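Local coordinates for cation-transporting ATPase, E1-E2 family protein (Streptococcus pneumoniae, PDB 4F2F), which exports Cu(I) as a P-type ATPase, CopA, of which this is the cupredoxin-fold metal-binding domain, here loaded with two copper ions, at residues A21-Y25 and N49-E53; G13-I19 and I36-F42; E79-E84 and S95-E100; L32-I36 and F75-L80. All blocks are in the same frame, centred on the assembly; numbering follows the deposited sequence.

Contact 1. Residues A21-Y25 and N49-E53. With CU1 (copper (I) ion), chain B; CU1 (copper (I) ion), chain C.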
loop_
_atom_site.group_PDB
_atom_site.type_symbol
_atom_site.label_atom_id
_atom_site.label_comp_id
_atom_site.label_asym_id
_atom_site.label_seq_id
_atom_site.Cartn_x
_atom_site.Cartn_y
_atom_site.Cartn_z
ATOM N N ALA A 21 3.987 -1.769 -8.677
ATOM C CA ALA A 21 2.856 -2.424 -9.317
ATOM C C ALA A 21 3.272 -2.971 -10.677
ATOM O O ALA A 21 3.432 -2.217 -11.640
ATOM C CB ALA A 21 1.686 -1.460 -9.458
ATOM N N GLU A 22 3.460 -4.285 -10.740
ATOM C CA GLU A 22 3.849 -4.966 -11.969
ATOM C C GLU A 22 3.797 -6.465 -11.732
ATOM O O GLU A 22 4.581 -6.999 -10.944
ATOM C CB GLU A 22 5.258 -4.558 -12.400
ATOM C CG GLU A 22 5.720 -5.236 -13.679
ATOM C CD GLU A 22 7.100 -4.788 -14.116
ATOM O OE1 GLU A 22 7.862 -4.284 -13.265
ATOM O OE2 GLU A 22 7.421 -4.939 -15.314
ATOM N N LYS A 23 2.875 -7.141 -12.408
ATOM C CA LYS A 23 2.633 -8.552 -12.144
ATOM C C LYS A 23 2.367 -8.732 -10.654
ATOM O O LYS A 23 3.054 -9.493 -9.970
ATOM C CB LYS A 23 3.831 -9.393 -12.589
ATOM C CG LYS A 23 4.135 -9.284 -14.076
ATOM C CD LYS A 23 2.965 -9.782 -14.910
ATOM C CE LYS A 23 3.297 -9.774 -16.391
ATOM N NZ LYS A 23 2.234 -10.435 -17.201
ATOM N N GLY A 24 1.363 -8.015 -10.161
ATOM C CA GLY A 24 1.062 -7.985 -8.742
ATOM C C GLY A 24 1.744 -6.815 -8.061
ATOM O O GLY A 24 2.484 -6.058 -8.694
ATOM N N TYR A 25 1.494 -6.660 -6.767
ATOM C CA TYR A 25 2.172 -5.634 -5.988
ATOM C C TYR A 25 3.378 -6.232 -5.277
ATOM O O TYR A 25 3.321 -7.360 -4.789
ATOM C CB TYR A 25 1.216 -5.004 -4.976
ATOM C CG TYR A 25 0.095 -4.214 -5.611
ATOM C CD1 TYR A 25 0.332 -2.968 -6.175
ATOM C CD2 TYR A 25 -1.200 -4.712 -5.643
ATOM C CE1 TYR A 25 -0.692 -2.239 -6.757
ATOM C CE2 TYR A 25 -2.230 -3.990 -6.224
ATOM C CZ TYR A 25 -1.968 -2.755 -6.778
ATOM O OH TYR A 25 -2.990 -2.038 -7.356
ATOM N N ASN A 49 -4.283 -1.424 -17.527
ATOM C CA ASN A 49 -5.221 -0.622 -16.749
ATOM C C ASN A 49 -5.820 -1.352 -15.547
ATOM O O ASN A 49 -6.592 -0.767 -14.786
ATOM C CB ASN A 49 -6.327 -0.037 -17.631
ATOM C CG ASN A 49 -5.992 1.354 -18.130
ATOM O OD1 ASN A 49 -5.000 1.955 -17.713
ATOM N ND2 ASN A 49 -6.821 1.876 -19.025
ATOM N N CYS A 50 -5.460 -2.617 -15.362
ATOM C CA CYS A 50 -5.862 -3.325 -14.153
ATOM C C CYS A 50 -5.296 -2.596 -12.936
ATOM O O CYS A 50 -5.833 -2.696 -11.833
ATOM C CB CYS A 50 -5.376 -4.778 -14.189
ATOM S SG CYS A 50 -6.077 -5.851 -12.913
ATOM N N TYR A 51 -4.224 -1.837 -13.158
ATOM C CA TYR A 51 -3.518 -1.138 -12.086
ATOM C C TYR A 51 -3.705 0.380 -12.126
ATOM O O TYR A 51 -2.905 1.115 -11.544
ATOM C CB TYR A 51 -2.020 -1.457 -12.147
ATOM C CG TYR A 51 -1.691 -2.930 -12.044
ATOM C CD1 TYR A 51 -1.334 -3.496 -10.829
ATOM C CD2 TYR A 51 -1.728 -3.752 -13.163
ATOM C CE1 TYR A 51 -1.027 -4.840 -10.732
ATOM C CE2 TYR A 51 -1.423 -5.093 -13.075
ATOM C CZ TYR A 51 -1.074 -5.634 -11.857
ATOM O OH TYR A 51 -0.770 -6.976 -11.767
ATOM N N LYS A 52 -4.752 0.856 -12.795
ATOM C CA LYS A 52 -4.927 2.301 -12.967
ATOM C C LYS A 52 -5.425 3.005 -11.706
ATOM O O LYS A 52 -5.450 4.234 -11.650
ATOM C CB LYS A 52 -5.859 2.613 -14.142
ATOM C CG LYS A 52 -7.338 2.381 -13.868
ATOM C CD LYS A 52 -8.184 2.801 -15.065
ATOM C CE LYS A 52 -9.661 2.799 -14.717
ATOM N NZ LYS A 52 -10.496 3.241 -15.870
ATOM N N GLU A 53 -5.817 2.231 -10.700
ATOM C CA GLU A 53 -6.292 2.796 -9.440
ATOM C C GLU A 53 -5.743 2.034 -8.240
ATOM O O GLU A 53 -5.416 0.851 -8.335
ATOM C CB GLU A 53 -7.826 2.829 -9.406
ATOM C CG GLU A 53 -8.431 3.885 -10.323
ATOM C CD GLU A 53 -9.862 3.576 -10.717
ATOM O OE1 GLU A 53 -10.422 2.576 -10.220
ATOM O OE2 GLU A 53 -10.426 4.336 -11.534
HETATM CU CU CU1 B . -6.396 -4.688 -11.120
HETATM CU CU CU1 C . -8.233 -5.970 -13.457
HETATM O O HOH W 1 -2.677 0.214 -8.798
#
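The binuclear Cu(I) site of this cupredoxin-fold domain is built partly on segment 49-53. Cys50 bridges the two ions: its SG lies 2.2 Å from the copper of chain B and 2.2 Å from that of chain C, and its carbonyl O is a further ligand of the first at 2.2 Å. Cys87 completes the site of the chain B ion; Met89 and Met91 are further ligands of the chain C ion. The next residue, Tyr51, carries nearly all of the contact with 21-25. Its hydroxyl accepts a hydrogen bond from the backbone of the turn, Gly24 N to Tyr51 OH at 2.9 Å, while Ala21 CB packs 3.9 Å from Tyr51 CD1. The Tyr51 ring also directs its edge at the face of Tyr25, a T-shaped pair with centroids 5.8 Å apart and planes at 75°. One water ties the far end together, accepting from Tyr25 OH (2.7 Å) and donating to Tyr51 O (2.9 Å) and Glu53 O (2.8 Å). Gly24, at phi 94° and psi 177°, has backbone angles that call for glycine. The contact thus joins the turn between strands 14-21 and 25-26 to the copper-binding loop leading into strand 53-56, with Phe85 of strand 81-87 meeting Tyr25 edge-to-face.

Contact 2. Residues G13-I19 and I36-F42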
loop_
_atom_site.group_PDB
_atom_site.type_symbol
_atom_site.label_atom_id
_atom_site.label_comp_id
_atom_site.label_asym_id
_atom_site.label_seq_id
_atom_site.Cartn_x
_atom_site.Cartn_y
_atom_site.Cartn_z
ATOM N N GLY A 13 9.474 10.567 12.375
ATOM C CA GLY A 13 8.123 10.315 12.847
ATOM C C GLY A 13 7.144 9.996 11.730
ATOM O O GLY A 13 5.928 10.097 11.909
ATOM N N ILE A 14 7.677 9.620 10.572
ATOM C CA ILE A 14 6.867 9.141 9.461
ATOM C C ILE A 14 7.346 7.747 9.104
ATOM O O ILE A 14 8.546 7.479 9.119
ATOM C CB ILE A 14 7.032 10.024 8.213
ATOM C CG1 ILE A 14 6.898 11.506 8.572
ATOM C CG2 ILE A 14 6.031 9.613 7.130
ATOM C CD1 ILE A 14 5.472 11.987 8.676
ATOM N N GLN A 15 6.420 6.852 8.785
ATOM C CA GLN A 15 6.813 5.545 8.280
ATOM C C GLN A 15 6.591 5.492 6.770
ATOM O O GLN A 15 5.494 5.769 6.285
ATOM C CB GLN A 15 6.070 4.420 9.006
ATOM C CG GLN A 15 4.555 4.534 8.995
ATOM C CD GLN A 15 3.900 3.503 9.894
ATOM O OE1 GLN A 15 4.445 2.422 10.121
ATOM N NE2 GLN A 15 2.728 3.838 10.415
ATOM N N LYS A 16 7.642 5.167 6.028
ATOM C CA LYS A 16 7.555 5.163 4.573
ATOM C C LYS A 16 7.879 3.801 3.986
ATOM O O LYS A 16 8.672 3.042 4.542
ATOM C CB LYS A 16 8.486 6.218 3.967
ATOM C CG LYS A 16 8.272 7.620 4.505
ATOM C CD LYS A 16 9.069 8.645 3.715
ATOM C CE LYS A 16 8.935 10.031 4.327
ATOM N NZ LYS A 16 8.994 11.102 3.294
ATOM N N ILE A 17 7.259 3.501 2.851
ATOM C CA ILE A 17 7.533 2.267 2.135
ATOM C C ILE A 17 7.118 2.418 0.676
ATOM O O ILE A 17 6.170 3.139 0.360
ATOM C CB ILE A 17 6.812 1.068 2.784
ATOM C CG1 ILE A 17 7.248 -0.243 2.129
ATOM C CG2 ILE A 17 5.306 1.250 2.714
ATOM C CD1 ILE A 17 6.872 -1.474 2.928
ATOM N N ARG A 18 7.850 1.750 -0.209
ATOM C CA ARG A 18 7.600 1.826 -1.640
ATOM C C ARG A 18 7.069 0.494 -2.153
ATOM O O ARG A 18 7.592 -0.569 -1.814
ATOM C CB ARG A 18 8.889 2.194 -2.376
ATOM C CG ARG A 18 8.724 2.434 -3.865
ATOM C CD ARG A 18 10.070 2.722 -4.513
ATOM N NE ARG A 18 9.937 3.100 -5.917
ATOM C CZ ARG A 18 9.912 2.236 -6.925
ATOM N NH1 ARG A 18 10.008 0.934 -6.692
ATOM N NH2 ARG A 18 9.790 2.674 -8.172
ATOM N N ILE A 19 6.022 0.558 -2.969
ATOM C CA ILE A 19 5.421 -0.635 -3.550
ATOM C C ILE A 19 5.394 -0.527 -5.068
ATOM O O ILE A 19 4.945 0.478 -5.622
ATOM C CB ILE A 19 3.990 -0.861 -3.024
ATOM C CG1 ILE A 19 4.002 -1.010 -1.501
ATOM C CG2 ILE A 19 3.364 -2.088 -3.673
ATOM C CD1 ILE A 19 2.636 -1.259 -0.903
ATOM N N ILE A 36 1.299 6.229 13.777
ATOM C CA ILE A 36 2.364 6.942 13.076
ATOM C C ILE A 36 1.954 7.214 11.630
ATOM O O ILE A 36 1.607 6.285 10.900
ATOM C CB ILE A 36 3.690 6.159 13.101
ATOM C CG1 ILE A 36 4.053 5.756 14.533
ATOM C CG2 ILE A 36 4.805 6.975 12.465
ATOM C CD1 ILE A 36 4.213 6.929 15.478
ATOM N N PRO A 37 1.977 8.493 11.218
ATOM C CA PRO A 37 1.604 8.844 9.843
ATOM C C PRO A 37 2.343 7.977 8.830
ATOM O O PRO A 37 3.561 7.831 8.913
ATOM C CB PRO A 37 2.059 10.301 9.725
ATOM C CG PRO A 37 1.947 10.828 11.117
ATOM C CD PRO A 37 2.338 9.681 12.011
ATOM N N ALA A 38 1.604 7.400 7.889
ATOM C CA ALA A 38 2.198 6.509 6.903
ATOM C C ALA A 38 2.164 7.124 5.510
ATOM O O ALA A 38 1.175 7.737 5.116
ATOM C CB ALA A 38 1.500 5.160 6.910
ATOM N N GLU A 39 3.262 6.962 4.778
ATOM C CA GLU A 39 3.308 7.332 3.372
ATOM C C GLU A 39 3.721 6.121 2.550
ATOM O O GLU A 39 4.861 5.661 2.620
ATOM C CB GLU A 39 4.250 8.519 3.138
ATOM C CG GLU A 39 3.721 9.837 3.688
ATOM C CD GLU A 39 4.476 11.052 3.171
ATOM O OE1 GLU A 39 5.331 10.893 2.274
ATOM O OE2 GLU A 39 4.209 12.169 3.665
ATOM N N ILE A 40 2.769 5.598 1.786
ATOM C CA ILE A 40 2.997 4.417 0.976
ATOM C C ILE A 40 3.063 4.828 -0.485
ATOM O O ILE A 40 2.056 5.207 -1.079
ATOM C CB ILE A 40 1.878 3.384 1.173
ATOM C CG1 ILE A 40 1.656 3.128 2.664
ATOM C CG2 ILE A 40 2.212 2.092 0.451
ATOM C CD1 ILE A 40 0.451 2.261 2.959
ATOM N N THR A 41 4.262 4.762 -1.050
ATOM C CA THR A 41 4.486 5.201 -2.419
ATOM C C THR A 41 4.331 4.046 -3.395
ATOM O O THR A 41 5.078 3.068 -3.346
ATOM C CB THR A 41 5.873 5.841 -2.580
ATOM O OG1 THR A 41 5.945 7.014 -1.761
ATOM C CG2 THR A 41 6.126 6.230 -4.029
ATOM N N PHE A 42 3.345 4.170 -4.276
ATOM C CA PHE A 42 3.106 3.188 -5.325
ATOM C C PHE A 42 3.712 3.660 -6.641
ATOM O O PHE A 42 3.536 4.812 -7.034
ATOM C CB PHE A 42 1.605 2.984 -5.525
ATOM C CG PHE A 42 0.950 2.147 -4.462
ATOM C CD1 PHE A 42 0.597 2.699 -3.241
ATOM C CD2 PHE A 42 0.667 0.812 -4.694
ATOM C CE1 PHE A 42 -0.014 1.928 -2.266
ATOM C CE2 PHE A 42 0.055 0.041 -3.723
ATOM C CZ PHE A 42 -0.286 0.599 -2.509
#
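Ile17, Ile19, Ile40 and Phe42 form the apolar centre, all directed to the same face of the sheet. Ile19 CD1 reaches both Ile40 CG2 (3.6 Å) and Phe42 CZ (3.8 Å), with Ile19 CB over a face of the phenyl ring, and Ile17 CG2 meets Ile40 CG2 at 3.9 Å. Ile30 of strand 29-33 packs on Ile17 and Ile40. Beneath these side chains the two strands run parallel, their axes 4.7 Å apart at 18°, and the bonding falls to odd-numbered residues of both segments: Gln15 N to Pro37 O (3.0 Å), Glu39 N to Gln15 O (2.9 Å), Ile17 N to Glu39 O (3.2 Å), Thr41 N to Ile17 O (2.9 Å) and Ile19 N to Thr41 O (2.7 Å). Gln15, on the apolar face, turns its amide to the backbone: NE2 donates to Ile36 O at 2.7 Å, and OE1 accepts from Gln33 N. The other face is polar, with Lys16, Arg18, Glu39 and Thr41; Lys16 NZ and Glu39 OE1 make a long salt bridge of 3.8 Å. Strand 38-44 pairs antiparallel with strand 70-75 on its other side. Parallel pairing within a mixed sheet curling round an apolar interior is a feature of the Greek-key cupredoxin fold.

Contact 3. Residues E79-E84 and S95-E100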
loop_
_atom_site.group_PDB
_atom_site.type_symbol
_atom_site.label_atom_id
_atom_site.label_comp_id
_atom_site.label_asym_id
_atom_site.label_seq_id
_atom_site.Cartn_x
_atom_site.Cartn_y
_atom_site.Cartn_z
ATOM N N GLU A 79 -6.422 1.473 13.478
ATOM C CA GLU A 79 -6.986 0.175 13.843
ATOM C C GLU A 79 -5.985 -0.965 13.650
ATOM O O GLU A 79 -5.427 -1.145 12.566
ATOM C CB GLU A 79 -8.271 -0.104 13.058
ATOM C CG GLU A 79 -8.915 -1.444 13.392
ATOM C CD GLU A 79 -10.290 -1.608 12.771
ATOM O OE1 GLU A 79 -10.500 -2.600 12.042
ATOM O OE2 GLU A 79 -11.163 -0.750 13.020
ATOM N N LEU A 80 -5.767 -1.732 14.712
ATOM C CA LEU A 80 -4.833 -2.850 14.687
ATOM C C LEU A 80 -5.325 -3.976 13.786
ATOM O O LEU A 80 -6.523 -4.093 13.523
ATOM C CB LEU A 80 -4.617 -3.388 16.102
ATOM C CG LEU A 80 -4.004 -2.428 17.117
ATOM C CD1 LEU A 80 -4.108 -2.998 18.525
ATOM C CD2 LEU A 80 -2.557 -2.131 16.762
ATOM N N GLY A 81 -4.395 -4.801 13.315
ATOM C CA GLY A 81 -4.745 -5.985 12.554
ATOM C C GLY A 81 -4.407 -5.924 11.076
ATOM O O GLY A 81 -3.753 -4.993 10.605
ATOM N N ARG A 82 -4.861 -6.939 10.348
ATOM C CA ARG A 82 -4.628 -7.046 8.913
ATOM C C ARG A 82 -5.745 -6.367 8.129
ATOM O O ARG A 82 -6.929 -6.602 8.384
ATOM C CB ARG A 82 -4.543 -8.520 8.515
ATOM C CG ARG A 82 -4.307 -8.773 7.036
ATOM C CD ARG A 82 -4.822 -10.152 6.649
ATOM N NE ARG A 82 -4.376 -10.566 5.323
ATOM C CZ ARG A 82 -5.000 -10.258 4.190
ATOM N NH1 ARG A 82 -6.099 -9.518 4.212
ATOM N NH2 ARG A 82 -4.518 -10.689 3.031
ATOM N N HIS A 83 -5.360 -5.528 7.172
ATOM C CA HIS A 83 -6.306 -4.811 6.326
ATOM C C HIS A 83 -5.913 -4.986 4.867
ATOM O O HIS A 83 -4.731 -5.111 4.550
ATOM C CB HIS A 83 -6.317 -3.324 6.679
ATOM C CG HIS A 83 -6.476 -3.054 8.142
ATOM N ND1 HIS A 83 -7.685 -3.166 8.791
ATOM C CD2 HIS A 83 -5.579 -2.678 9.082
ATOM C CE1 HIS A 83 -7.527 -2.875 10.069
ATOM N NE2 HIS A 83 -6.257 -2.574 10.272
ATOM N N GLU A 84 -6.898 -4.989 3.977
ATOM C CA GLU A 84 -6.624 -5.204 2.563
ATOM C C GLU A 84 -6.459 -3.898 1.793
ATOM O O GLU A 84 -7.151 -2.913 2.057
ATOM C CB GLU A 84 -7.737 -6.045 1.926
ATOM C CG GLU A 84 -7.646 -6.177 0.406
ATOM C CD GLU A 84 -8.772 -7.014 -0.175
ATOM O OE1 GLU A 84 -9.490 -6.516 -1.069
ATOM O OE2 GLU A 84 -8.937 -8.174 0.256
ATOM N N SER A 95 -1.869 -6.520 1.504
ATOM C CA SER A 95 -2.357 -6.282 2.850
ATOM C C SER A 95 -1.415 -5.388 3.630
ATOM O O SER A 95 -0.213 -5.338 3.362
ATOM C CB SER A 95 -2.567 -7.602 3.602
ATOM O OG SER A 95 -1.340 -8.187 3.993
ATOM N N TYR A 96 -1.976 -4.668 4.591
ATOM C CA TYR A 96 -1.161 -3.952 5.555
ATOM C C TYR A 96 -1.595 -4.330 6.961
ATOM O O TYR A 96 -2.773 -4.240 7.310
ATOM C CB TYR A 96 -1.198 -2.437 5.325
ATOM C CG TYR A 96 -2.563 -1.785 5.407
ATOM C CD1 TYR A 96 -3.436 -1.816 4.328
ATOM C CD2 TYR A 96 -2.961 -1.104 6.550
ATOM C CE1 TYR A 96 -4.673 -1.204 4.393
ATOM C CE2 TYR A 96 -4.194 -0.490 6.625
ATOM C CZ TYR A 96 -5.046 -0.544 5.545
ATOM O OH TYR A 96 -6.275 0.064 5.620
ATOM N N THR A 97 -0.635 -4.789 7.753
ATOM C CA THR A 97 -0.910 -5.206 9.115
ATOM C C THR A 97 -0.442 -4.117 10.062
ATOM O O THR A 97 0.728 -3.725 10.045
ATOM C CB THR A 97 -0.211 -6.534 9.442
ATOM O OG1 THR A 97 -0.646 -7.536 8.515
ATOM C CG2 THR A 97 -0.543 -6.982 10.859
ATOM N N VAL A 98 -1.368 -3.616 10.871
ATOM C CA VAL A 98 -1.072 -2.533 11.796
ATOM C C VAL A 98 -0.779 -3.098 13.180
ATOM O O VAL A 98 -1.625 -3.763 13.780
ATOM C CB VAL A 98 -2.235 -1.530 11.872
ATOM C CG1 VAL A 98 -1.912 -0.414 12.855
ATOM C CG2 VAL A 98 -2.527 -0.958 10.490
ATOM N N VAL A 99 0.428 -2.836 13.676
ATOM C CA VAL A 99 0.851 -3.348 14.975
ATOM C C VAL A 99 1.102 -2.218 15.969
ATOM O O VAL A 99 1.284 -1.063 15.582
ATOM C CB VAL A 99 2.121 -4.215 14.857
ATOM C CG1 VAL A 99 1.892 -5.357 13.881
ATOM C CG2 VAL A 99 3.304 -3.364 14.421
ATOM N N GLU A 100 1.117 -2.560 17.253
ATOM C CA GLU A 100 1.228 -1.561 18.310
ATOM C C GLU A 100 2.677 -1.190 18.597
ATOM O O GLU A 100 3.587 -1.999 18.411
ATOM C CB GLU A 100 0.551 -2.066 19.584
ATOM C CG GLU A 100 -0.046 -0.969 20.441
ATOM C CD GLU A 100 -1.264 -1.441 21.207
ATOM O OE1 GLU A 100 -1.251 -2.592 21.692
ATOM O OE2 GLU A 100 -2.238 -0.667 21.313
ATOM O OXT GLU A 100 2.962 -0.072 19.028
HETATM O O HOH W 2 -8.020 -0.492 3.384
#
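Four backbone hydrogen bonds satisfy the facing amides and carbonyls of this antiparallel pair. Gly81 N donates to Val98 O at 3.0 Å and Val98 N to Gly81 O at 2.8 Å; one repeat on, His83 N donates to Tyr96 O at 2.9 Å and Tyr96 N to His83 O at 2.8 Å. The carbonyls of Gly81 and His83 also receive CA-H...O contacts, Thr97 CA to Gly81 O at 3.2 Å and Ser95 CA to His83 O at 3.1 Å. Arg82-Thr97, between the two bonded pairs, and Glu84-Ser95, beyond the second, are non-hydrogen-bonded pairs. The edge of strand 93-99 turned from this contact is filled too, Thr97 and Ser95 bonding to strand 29-33. The two strands are the arms of a beta hairpin in the cupredoxin fold; the copper ligand Cys87 ends the first arm, and Met89 and Met91 lie in the connection. Both imidazole nitrogens of His83 are used: NE2 donates to Glu79 O at 2.8 Å, holding the entry to the strand against it, and ND1 pairs with Glu58. His83 CB sits over the face of Tyr96, 3.5 Å from the ring centroid, a CH-pi contact. A water bridges Tyr96 OH (2.9 Å) and Glu84 O (2.9 Å), donating to the latter. On the opposite face, the Arg82 guanidinium lies with Ser95 CB over it, 3.6 Å from Arg82 CZ, while Ser95 OG bonds to His29.

Contact 4. Residues L32-I36 and F75-L80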
loop_
_atom_site.group_PDB
_atom_site.type_symbol
_atom_site.label_atom_id
_atom_site.label_comp_id
_atom_site.label_asym_id
_atom_site.label_seq_id
_atom_site.Cartn_x
_atom_site.Cartn_y
_atom_site.Cartn_z
ATOM N N LEU A 32 2.732 -1.833 9.383
ATOM C CA LEU A 32 2.721 -0.433 9.787
ATOM C C LEU A 32 2.522 -0.315 11.295
ATOM O O LEU A 32 1.837 -1.137 11.902
ATOM C CB LEU A 32 1.601 0.320 9.067
ATOM C CG LEU A 32 1.596 0.319 7.538
ATOM C CD1 LEU A 32 0.345 1.009 7.023
ATOM C CD2 LEU A 32 2.844 0.990 6.985
ATOM N N GLN A 33 3.119 0.712 11.890
ATOM C CA GLN A 33 2.938 0.994 13.310
ATOM C C GLN A 33 1.708 1.872 13.521
ATOM O O GLN A 33 1.524 2.869 12.824
ATOM C CB GLN A 33 4.181 1.688 13.875
ATOM C CG GLN A 33 5.414 0.798 13.959
ATOM C CD GLN A 33 5.340 -0.193 15.104
ATOM O OE1 GLN A 33 4.872 0.134 16.193
ATOM N NE2 GLN A 33 5.799 -1.416 14.860
ATOM N N LYS A 34 0.866 1.500 14.482
ATOM C CA LYS A 34 -0.335 2.274 14.783
ATOM C C LYS A 34 0.018 3.676 15.285
ATOM O O LYS A 34 0.965 3.851 16.053
ATOM C CB LYS A 34 -1.201 1.538 15.815
ATOM C CG LYS A 34 -2.308 2.380 16.443
ATOM C CD LYS A 34 -2.993 1.634 17.585
ATOM C CE LYS A 34 -3.783 2.581 18.483
ATOM N NZ LYS A 34 -4.945 3.200 17.787
ATOM N N GLY A 35 -0.734 4.673 14.828
ATOM C CA GLY A 35 -0.576 6.033 15.316
ATOM C C GLY A 35 0.530 6.850 14.666
ATOM O O GLY A 35 0.690 8.032 14.972
ATOM N N ILE A 36 1.299 6.229 13.777
ATOM C CA ILE A 36 2.364 6.942 13.076
ATOM C C ILE A 36 1.954 7.214 11.630
ATOM O O ILE A 36 1.607 6.285 10.900
ATOM C CB ILE A 36 3.690 6.159 13.101
ATOM C CG1 ILE A 36 4.053 5.756 14.533
ATOM C CG2 ILE A 36 4.805 6.975 12.465
ATOM C CD1 ILE A 36 4.213 6.929 15.478
ATOM N N PHE A 75 -2.036 8.129 5.108
ATOM C CA PHE A 75 -2.988 8.029 6.203
ATOM C C PHE A 75 -2.269 7.645 7.489
ATOM O O PHE A 75 -1.120 7.203 7.461
ATOM C CB PHE A 75 -4.130 7.051 5.872
ATOM C CG PHE A 75 -3.695 5.616 5.697
ATOM C CD1 PHE A 75 -3.299 5.138 4.455
ATOM C CD2 PHE A 75 -3.718 4.737 6.768
ATOM C CE1 PHE A 75 -2.915 3.815 4.292
ATOM C CE2 PHE A 75 -3.336 3.416 6.614
ATOM C CZ PHE A 75 -2.933 2.954 5.375
ATOM N N THR A 76 -2.938 7.845 8.618
ATOM C CA THR A 76 -2.400 7.423 9.899
ATOM C C THR A 76 -3.216 6.236 10.391
ATOM O O THR A 76 -4.367 6.395 10.796
ATOM C CB THR A 76 -2.441 8.563 10.933
ATOM O OG1 THR A 76 -1.734 9.699 10.421
ATOM C CG2 THR A 76 -1.804 8.124 12.248
ATOM N N PRO A 77 -2.628 5.032 10.326
ATOM C CA PRO A 77 -3.317 3.805 10.744
ATOM C C PRO A 77 -3.688 3.853 12.223
ATOM O O PRO A 77 -2.831 4.140 13.056
ATOM C CB PRO A 77 -2.278 2.707 10.481
ATOM C CG PRO A 77 -0.962 3.418 10.403
ATOM C CD PRO A 77 -1.267 4.763 9.830
ATOM N N GLN A 78 -4.951 3.581 12.534
ATOM C CA GLN A 78 -5.434 3.653 13.910
ATOM C C GLN A 78 -5.998 2.326 14.406
ATOM O O GLN A 78 -6.058 2.083 15.612
ATOM C CB GLN A 78 -6.495 4.750 14.050
ATOM C CG GLN A 78 -6.018 6.148 13.682
ATOM C CD GLN A 78 -4.959 6.681 14.630
ATOM O OE1 GLN A 78 -4.461 5.963 15.497
ATOM N NE2 GLN A 78 -4.613 7.953 14.470
ATOM N N GLU A 79 -6.422 1.473 13.478
ATOM C CA GLU A 79 -6.986 0.175 13.843
ATOM C C GLU A 79 -5.985 -0.965 13.650
ATOM O O GLU A 79 -5.427 -1.145 12.566
ATOM C CB GLU A 79 -8.271 -0.104 13.058
ATOM C CG GLU A 79 -8.915 -1.444 13.392
ATOM C CD GLU A 79 -10.290 -1.608 12.771
ATOM O OE1 GLU A 79 -10.500 -2.600 12.042
ATOM O OE2 GLU A 79 -11.163 -0.750 13.020
ATOM N N LEU A 80 -5.767 -1.732 14.712
ATOM C CA LEU A 80 -4.833 -2.850 14.687
ATOM C C LEU A 80 -5.325 -3.976 13.786
ATOM O O LEU A 80 -6.523 -4.093 13.523
ATOM C CB LEU A 80 -4.617 -3.388 16.102
ATOM C CG LEU A 80 -4.004 -2.428 17.117
ATOM C CD1 LEU A 80 -4.108 -2.998 18.525
ATOM C CD2 LEU A 80 -2.557 -2.131 16.762
HETATM O O HOH W 3 -2.272 9.485 16.131
#
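Lys34 and Pro77 have the most surface covered here, with Gln78 next. Lys34 extends along the 75-80 loop until NZ donates to Gln78 O at 2.7 Å, and on the way its CD packs 3.9 Å from Leu80 CD2. Pro77 works from both its ring and its carbonyl. The ring fits under strand 29-33 and the turn after it, with CG 4.2 Å from Leu32 CB and 3.5 Å from Gln33 O; the carbonyl accepts Gly35 N at 2.8 Å and 172°, close to straight. Gly35 is the third residue of a type II turn from Gln33 to Ile36, where positive phi (83°) favours glycine. The Gln78 side chain folds back toward the turn: OE1 lies 3.9 Å from Gly35 CA, and NE2 donates to a water at 3.3 Å. Deeper in, Leu32 CD1 touches Phe75 CZ at 4.2 Å. Both direct hydrogen bonds end on main-chain carbonyls of the loop, so the polar part of the contact depends on the path of the 75-80 backbone, while Pro77, the two leucines, Phe75 and the aliphatic part of Lys34 supply the apolar packing.

In the fold
Contacts 2, 3 and 4 lie together toward one end of the domain, and contact 1 lies across the chain's centre from them, at the copper end. Contact 4 joins the other two: it shares Ile36 with contact 2, Glu79 and Leu80 with contact 3, and its centre is 11 Å and 8 Å from theirs. Val99 N to Leu32 O and Lys34 N to Val99 O, both 2.8 Å, probably bond contacts 3 and 4. Contact 1, centred 19 Å from contact 2, touches it where Tyr25 CE1 meets Phe42 CE2 at 3.9 Å. Cys50 binds both coppers directly, whereas the side chains of Phe42 and Glu84 are each about 11 Å from one.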